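PDB 6LD8: cystathionine gamma-synthase from Xanthomonas oryzae pv. oryzae, which probably uses pyridoxal 5'-phosphate to make cystathionine from cysteine and an activated homoserine ester, and may also cleave cystathionine. Local coordinates for residues V183-L188 / V203-T208; K209-H214 / R254-L259. The protein carries 1 engineered substitution. All blocks are in the same frame, centred on the assembly; numbering follows the deposited sequence.

Contact 1: V183-L188 / V203-T208. With 0JO (2-{[(E)-{3-hydroxy-2-methyl-5-[(phosphonooxy)methyl]pyridin-4-yl}methylidene]amino}prop-2-enoic acid), chain E.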
loop_
_atom_site.group_PDB
_atom_site.type_symbol
_atom_site.label_atom_id
_atom_site.label_comp_id
_atom_site.label_asym_id
_atom_site.label_seq_id
_atom_site.Cartn_x
_atom_site.Cartn_y
_atom_site.Cartn_z
ATOM N N VAL A 183 18.719 -18.993 -18.277
ATOM C CA VAL A 183 19.099 -19.520 -16.922
ATOM C C VAL A 183 18.137 -18.970 -15.860
ATOM O O VAL A 183 17.912 -17.776 -15.849
ATOM C CB VAL A 183 20.556 -19.131 -16.607
ATOM C CG1 VAL A 183 21.004 -19.732 -15.279
ATOM C CG2 VAL A 183 21.480 -19.523 -17.759
ATOM N N ASP A 184 17.554 -19.854 -15.071
ATOM C CA ASP A 184 16.817 -19.558 -13.842
ATOM C C ASP A 184 17.854 -19.336 -12.734
ATOM O O ASP A 184 18.378 -20.305 -12.196
ATOM C CB ASP A 184 15.829 -20.677 -13.523
ATOM C CG ASP A 184 14.909 -20.284 -12.377
ATOM O OD1 ASP A 184 15.298 -19.313 -11.688
ATOM O OD2 ASP A 184 13.802 -20.916 -12.206
ATOM N N ASN A 185 18.110 -18.072 -12.431
ATOM C CA ASN A 185 19.113 -17.576 -11.459
ATOM C C ASN A 185 18.454 -17.231 -10.104
ATOM O O ASN A 185 19.010 -16.450 -9.363
ATOM C CB ASN A 185 19.827 -16.397 -12.109
ATOM C CG ASN A 185 21.117 -16.036 -11.417
ATOM O OD1 ASN A 185 21.535 -14.866 -11.421
ATOM N ND2 ASN A 185 21.720 -17.035 -10.808
ATOM N N THR A 186 17.334 -17.850 -9.747
ATOM C CA THR A 186 16.564 -17.512 -8.527
ATOM C C THR A 186 17.410 -17.774 -7.264
ATOM O O THR A 186 17.353 -16.972 -6.306
ATOM C CB THR A 186 15.259 -18.319 -8.469
ATOM O OG1 THR A 186 14.412 -17.926 -9.545
ATOM C CG2 THR A 186 14.506 -18.152 -7.167
ATOM N N PHE A 187 18.039 -18.944 -7.185
ATOM C CA PHE A 187 18.729 -19.439 -5.982
ATOM C C PHE A 187 19.922 -18.562 -5.574
ATOM O O PHE A 187 20.186 -18.547 -4.380
ATOM C CB PHE A 187 19.077 -20.898 -6.185
ATOM C CG PHE A 187 18.143 -21.838 -5.483
ATOM C CD1 PHE A 187 16.778 -21.640 -5.547
ATOM C CD2 PHE A 187 18.635 -22.929 -4.782
ATOM C CE1 PHE A 187 15.919 -22.518 -4.909
ATOM C CE2 PHE A 187 17.777 -23.785 -4.106
ATOM C CZ PHE A 187 16.422 -23.575 -4.171
ATOM N N LEU A 188 20.596 -17.831 -6.463
ATOM C CA LEU A 188 21.762 -16.999 -6.057
ATOM C C LEU A 188 21.503 -15.514 -6.196
ATOM O O LEU A 188 22.239 -14.734 -5.498
ATOM C CB LEU A 188 22.996 -17.399 -6.865
ATOM C CG LEU A 188 23.554 -18.770 -6.492
ATOM C CD1 LEU A 188 24.664 -19.166 -7.438
ATOM C CD2 LEU A 188 24.053 -18.811 -5.046
ATOM N N VAL A 203 18.232 -14.412 -18.733
ATOM C CA VAL A 203 18.265 -14.802 -17.314
ATOM C C VAL A 203 16.892 -14.477 -16.712
ATOM O O VAL A 203 16.320 -13.420 -17.031
ATOM C CB VAL A 203 19.455 -14.126 -16.609
ATOM C CG1 VAL A 203 19.370 -12.623 -16.628
ATOM C CG2 VAL A 203 19.580 -14.621 -15.195
ATOM N N LEU A 204 16.383 -15.354 -15.862
ATOM C CA LEU A 204 15.115 -15.062 -15.195
ATOM C C LEU A 204 15.177 -15.394 -13.714
ATOM O O LEU A 204 16.015 -16.183 -13.285
ATOM C CB LEU A 204 13.975 -15.794 -15.930
ATOM C CG LEU A 204 13.918 -17.306 -15.903
ATOM C CD1 LEU A 204 13.397 -17.808 -14.583
ATOM C CD2 LEU A 204 12.989 -17.772 -17.016
ATOM N N HIS A 205 14.226 -14.836 -12.992
ATOM C CA HIS A 205 14.132 -14.922 -11.522
ATOM C C HIS A 205 12.681 -15.025 -11.088
ATOM O O HIS A 205 11.854 -14.294 -11.645
ATOM C CB HIS A 205 14.613 -13.611 -10.915
ATOM C CG HIS A 205 16.064 -13.404 -11.048
ATOM N ND1 HIS A 205 16.961 -14.060 -10.195
ATOM C CD2 HIS A 205 16.784 -12.642 -11.909
ATOM C CE1 HIS A 205 18.190 -13.718 -10.554
ATOM N NE2 HIS A 205 18.116 -12.862 -11.631
ATOM N N SER A 206 12.437 -15.794 -10.051
ATOM C CA SER A 206 11.384 -15.463 -9.071
ATOM C C SER A 206 11.864 -14.345 -8.148
ATOM O O SER A 206 12.679 -14.661 -7.290
ATOM C CB SER A 206 11.027 -16.661 -8.300
ATOM O OG SER A 206 10.133 -16.314 -7.297
ATOM N N THR A 207 11.385 -13.107 -8.307
ATOM C CA THR A 207 11.689 -11.983 -7.402
ATOM C C THR A 207 11.090 -12.225 -6.018
ATOM O O THR A 207 11.450 -11.545 -5.092
ATOM C CB THR A 207 11.125 -10.665 -7.923
ATOM O OG1 THR A 207 9.712 -10.786 -8.041
ATOM C CG2 THR A 207 11.768 -10.264 -9.220
ATOM N N THR A 208 10.203 -13.187 -5.905
ATOM C CA THR A 208 9.585 -13.613 -4.657
ATOM C C THR A 208 10.658 -13.949 -3.607
ATOM O O THR A 208 10.337 -13.958 -2.375
ATOM C CB THR A 208 8.695 -14.817 -4.963
ATOM O OG1 THR A 208 7.878 -14.527 -6.099
ATOM C CG2 THR A 208 7.847 -15.237 -3.786
HETATM O O 0JO E . 9.736 -23.046 -2.477
HETATM C C 0JO E . 10.040 -23.121 -3.673
HETATM O OXT 0JO E . 10.835 -23.978 -4.115
HETATM C CA 0JO E . 9.356 -22.265 -4.629
HETATM C CB 0JO E . 8.007 -21.857 -4.379
HETATM N N 0JO E . 10.087 -21.921 -5.780
HETATM C C4A 0JO E . 9.739 -21.132 -6.753
HETATM C C4 0JO E . 10.582 -21.012 -7.953
HETATM C C3 0JO E . 11.907 -21.514 -7.902
HETATM O O3 0JO E . 12.403 -22.090 -6.784
HETATM C C2 0JO E . 12.724 -21.430 -9.025
HETATM C C2A 0JO E . 14.129 -21.952 -8.989
HETATM N N1 0JO E . 12.261 -20.897 -10.164
HETATM C C6 0JO E . 10.997 -20.438 -10.228
HETATM C C5 0JO E . 10.135 -20.453 -9.166
HETATM C C5A 0JO E . 8.731 -19.940 -9.374
HETATM O OP4 0JO E . 8.512 -18.578 -8.923
HETATM P P 0JO E . 7.110 -18.070 -8.269
HETATM O OP3 0JO E . 7.470 -16.622 -7.943
HETATM O OP1 0JO E . 6.093 -18.140 -9.442
HETATM O OP2 0JO E . 6.803 -18.928 -7.094
HETATM O O HOH W 1 17.142 -14.419 -7.365
#

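Contact 2: K209-H214 / R254-L259. With 0JO (2-{[(E)-{3-hydroxy-2-methyl-5-[(phosphonooxy)methyl]pyridin-4-yl}methylidene]amino}prop-2-enoic acid), chain E.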
loop_
_atom_site.group_PDB
_atom_site.type_symbol
_atom_site.label_atom_id
_atom_site.label_comp_id
_atom_site.label_asym_id
_atom_site.label_seq_id
_atom_site.Cartn_x
_atom_site.Cartn_y
_atom_site.Cartn_z
ATOM N N LYS A 209 11.844 -14.353 -4.042
ATOM C CA LYS A 209 12.835 -14.988 -3.143
ATOM C C LYS A 209 13.794 -13.903 -2.644
ATOM O O LYS A 209 13.318 -13.001 -1.941
ATOM C CB LYS A 209 13.528 -16.130 -3.885
ATOM C CG LYS A 209 12.604 -17.206 -4.427
ATOM C CD LYS A 209 11.412 -17.465 -3.557
ATOM C CE LYS A 209 10.600 -18.652 -4.041
ATOM N NZ LYS A 209 11.036 -19.066 -5.390
ATOM N N TYR A 210 15.089 -13.981 -2.995
ATOM C CA TYR A 210 16.128 -13.048 -2.493
ATOM C C TYR A 210 15.920 -11.615 -2.984
ATOM O O TYR A 210 16.253 -10.693 -2.265
ATOM C CB TYR A 210 17.512 -13.554 -2.879
ATOM C CG TYR A 210 17.935 -14.803 -2.137
ATOM C CD1 TYR A 210 18.403 -14.741 -0.845
ATOM C CD2 TYR A 210 17.888 -16.043 -2.726
ATOM C CE1 TYR A 210 18.775 -15.866 -0.130
ATOM C CE2 TYR A 210 18.289 -17.180 -2.035
ATOM C CZ TYR A 210 18.755 -17.105 -0.732
ATOM O OH TYR A 210 19.150 -18.251 -0.041
ATOM N N ILE A 211 15.518 -11.415 -4.229
ATOM C CA ILE A 211 15.461 -10.027 -4.760
ATOM C C ILE A 211 14.497 -9.206 -3.882
ATOM O O ILE A 211 14.927 -8.190 -3.326
ATOM C CB ILE A 211 15.096 -9.998 -6.245
ATOM C CG1 ILE A 211 16.256 -10.506 -7.102
ATOM C CG2 ILE A 211 14.683 -8.598 -6.673
ATOM C CD1 ILE A 211 15.841 -10.957 -8.500
ATOM N N ASN A 212 13.296 -9.700 -3.605
ATOM C CA ASN A 212 12.389 -8.986 -2.669
ATOM C C ASN A 212 12.835 -9.202 -1.211
ATOM O O ASN A 212 12.873 -8.260 -0.458
ATOM C CB ASN A 212 10.945 -9.406 -2.885
ATOM C CG ASN A 212 10.046 -8.687 -1.913
ATOM O OD1 ASN A 212 9.494 -9.305 -0.984
ATOM N ND2 ASN A 212 10.037 -7.372 -2.045
ATOM N N GLY A 213 13.062 -10.433 -0.801
ATOM C CA GLY A 213 13.741 -10.753 0.468
ATOM C C GLY A 213 12.803 -10.728 1.669
ATOM O O GLY A 213 13.251 -11.171 2.725
ATOM N N HIS A 214 11.547 -10.260 1.545
ATOM C CA HIS A 214 10.690 -10.069 2.738
ATOM C C HIS A 214 9.425 -10.915 2.689
ATOM O O HIS A 214 8.509 -10.632 3.493
ATOM C CB HIS A 214 10.419 -8.587 2.935
ATOM C CG HIS A 214 11.642 -7.826 3.235
ATOM N ND1 HIS A 214 12.579 -7.552 2.251
ATOM C CD2 HIS A 214 12.107 -7.311 4.392
ATOM C CE1 HIS A 214 13.572 -6.851 2.812
ATOM N NE2 HIS A 214 13.325 -6.719 4.130
ATOM N N ARG A 254 12.215 -1.955 -3.034
ATOM C CA ARG A 254 12.603 -1.595 -1.665
ATOM C C ARG A 254 13.460 -2.758 -1.106
ATOM O O ARG A 254 14.491 -2.541 -0.476
ATOM C CB ARG A 254 11.315 -1.294 -0.907
ATOM C CG ARG A 254 11.546 -0.619 0.435
ATOM C CD ARG A 254 10.376 -0.864 1.345
ATOM N NE ARG A 254 10.255 0.145 2.371
ATOM C CZ ARG A 254 10.295 -0.122 3.663
ATOM N NH1 ARG A 254 10.514 -1.346 4.079
ATOM N NH2 ARG A 254 10.086 0.820 4.539
ATOM N N GLY A 255 13.017 -3.982 -1.291
ATOM C CA GLY A 255 13.773 -5.158 -0.830
ATOM C C GLY A 255 15.139 -5.255 -1.518
ATOM O O GLY A 255 16.125 -5.505 -0.814
ATOM N N LEU A 256 15.178 -5.020 -2.826
ATOM C CA LEU A 256 16.414 -5.064 -3.657
ATOM C C LEU A 256 17.495 -4.231 -2.957
ATOM O O LEU A 256 18.653 -4.633 -3.023
ATOM C CB LEU A 256 16.191 -4.459 -5.044
ATOM C CG LEU A 256 16.930 -5.093 -6.223
ATOM C CD1 LEU A 256 17.178 -4.088 -7.332
ATOM C CD2 LEU A 256 18.182 -5.862 -5.850
ATOM N N ARG A 257 17.113 -3.108 -2.352
ATOM C CA ARG A 257 18.095 -2.152 -1.801
ATOM C C ARG A 257 18.951 -2.815 -0.707
ATOM O O ARG A 257 20.051 -2.321 -0.477
ATOM C CB ARG A 257 17.423 -0.908 -1.223
ATOM C CG ARG A 257 16.782 -0.020 -2.277
ATOM C CD ARG A 257 16.352 1.315 -1.665
ATOM N NE ARG A 257 15.150 1.775 -2.273
ATOM C CZ ARG A 257 15.097 2.183 -3.512
ATOM N NH1 ARG A 257 16.200 2.209 -4.265
ATOM N NH2 ARG A 257 13.924 2.554 -3.983
ATOM N N THR A 258 18.425 -3.798 0.008
ATOM C CA THR A 258 19.180 -4.513 1.051
ATOM C C THR A 258 19.710 -5.870 0.559
ATOM O O THR A 258 20.167 -6.608 1.419
ATOM C CB THR A 258 18.347 -4.643 2.329
ATOM O OG1 THR A 258 17.161 -5.380 2.041
ATOM C CG2 THR A 258 18.088 -3.285 2.919
ATOM N N LEU A 259 19.675 -6.187 -0.739
ATOM C CA LEU A 259 20.116 -7.521 -1.239
ATOM C C LEU A 259 21.562 -7.804 -0.776
ATOM O O LEU A 259 21.796 -8.895 -0.228
ATOM C CB LEU A 259 20.032 -7.568 -2.765
ATOM C CG LEU A 259 20.486 -8.867 -3.423
ATOM C CD1 LEU A 259 19.742 -10.041 -2.887
ATOM C CD2 LEU A 259 20.358 -8.838 -4.934
HETATM O O 0JO E . 9.736 -23.046 -2.477
HETATM C C 0JO E . 10.040 -23.121 -3.673
HETATM O OXT 0JO E . 10.835 -23.978 -4.115
HETATM C CA 0JO E . 9.356 -22.265 -4.629
HETATM C CB 0JO E . 8.007 -21.857 -4.379
HETATM N N 0JO E . 10.087 -21.921 -5.780
HETATM C C4A 0JO E . 9.739 -21.132 -6.753
HETATM C C4 0JO E . 10.582 -21.012 -7.953
HETATM C C3 0JO E . 11.907 -21.514 -7.902
HETATM O O3 0JO E . 12.403 -22.090 -6.784
HETATM C C2 0JO E . 12.724 -21.430 -9.025
HETATM C C2A 0JO E . 14.129 -21.952 -8.989
HETATM N N1 0JO E . 12.261 -20.897 -10.164
HETATM C C6 0JO E . 10.997 -20.438 -10.228
HETATM C C5 0JO E . 10.135 -20.453 -9.166
HETATM C C5A 0JO E . 8.731 -19.940 -9.374
HETATM O OP4 0JO E . 8.512 -18.578 -8.923
HETATM P P 0JO E . 7.110 -18.070 -8.269
HETATM O OP3 0JO E . 7.470 -16.622 -7.943
HETATM O OP1 0JO E . 6.093 -18.140 -9.442
HETATM O OP2 0JO E . 6.803 -18.928 -7.094
#

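Contact 1: V183-L188 / V203-T208
The H205 ring meets N185 O with its CE1 edge; the oxygen lies near the ring plane, 3.1 Å from CE1. The N185 side chain runs alongside the ring and points the same way, with its CB packed against CE1. The ring is held at both nitrogens. ND1 is 2.9 Å from a water that donates to T186 O, and NE2 is hydrogen-bonded to E76. The second flat group is the D184 carboxylate. L204 CD1 lies over one face of it, 3.6 Å from D184 CG. D184 OD2 lies almost in the pyridine plane of 0JO, 2.6 Å from N1, as the matching aspartate does in other fold type I pyridoxal phosphate enzymes. T186 CB stands over the methyl C2A, beside the pyridine ring. D184 OD1 is gripped twice by T186. T186 OG1 donates to the syn lone pair of D184 OD1 at 2.7 Å, and T186 N closes an Asx turn on the same oxygen. A chi1 of -65° keeps T186 OG1 beside its own backbone N, which lets both reach D184. T186 OG1 also accepts from S206 N across the contact, at 2.9 Å and nearly straight (165°). These bonds probably fix the rotation of the D184 carboxylate. S206 OG and T208 OG1 both donate to phosphate oxygen OP3, each at 2.8 Å. The two backbones pair as parallel strands. L204 N bonds to V183 O at 2.9 Å, and L204 O takes N185 N almost head-on. Strand 202-206 lies between strands 180-184 and 220-224 of the large sheet, where V203 and H205 bond to V223 and A221. D184 bonds to I154 on the next strand, 151-155, and helix 63-76 packs through E76 on N185 and V203.

Contact 2: K209-H214 / R254-L259
N212 O takes an N-H from H214, two residues on, and a CA-H from G255 across the contact. H214 ND1 donates to N212 O at 2.8 Å with an N-H...O angle of 166°, the oxygen lying almost in the imidazole plane. G255 CA comes within 3.3 Å of N212 O. G255 carries no side chain, which lets the CA atoms of N212 and G255 come to 4.5 Å. With chi1 at -64°, H214 CG lies beside its own backbone N, and the ring is turned back toward N212 O. T258 OG1 lies near the ring plane beyond H214 CE1, at a loose 4.0 Å, with the two side chains crossing at about a right angle. The T258 hydroxyl is bonded to R262 NE. The 209-214 segment belongs to the loop that follows strand 202-206 and carries K209, the predicted cofactor lysine. It packs on the end of helix 246-256 and the type I turn from L256 to L259 that leads into helix 259-277. T258 sits at the N-cap position of that helix without making a side-chain capping bond. R262, one turn into helix 259-277, ties both segments together by bonding to Y210 O and G255 O. Two apolar pairs complete the contact. I211 CG2 lies alongside L256, 4.2 Å from its CG, pointing the same way, and both pack on helix 63-76, I211 on L72 and L256 on A71 and L75. L259 CD1 reaches over to Y210 O at 3.6 Å and also touches Y210 CB. R254 forms a salt bridge with D216 of the third subunit.

Contact 1 closes before contact 2 opens, and K209 follows T208 directly in the chain. Their centres are 13 Å apart. Away from that junction, T207 O lies 3.0 Å from N212 N, a probable hydrogen bond. H205 CG packs on I211 CD1 at 3.5 Å, and T186 CG2 touches K209 CG at the same distance. Both contacts reach 0JO. Contact 1 serves its ring nitrogen and phosphate. Contact 2 brings in K209, whose NZ is 2.8 Å from 0JO C4A in the conformer given; two are deposited. 0JO carries the imine in its aminoacrylate, consistent with a lysine released from the cofactor. Y57 and R59 of the second subunit also bond to 0JO, as do M88, N159, S337 and R372 of this chain.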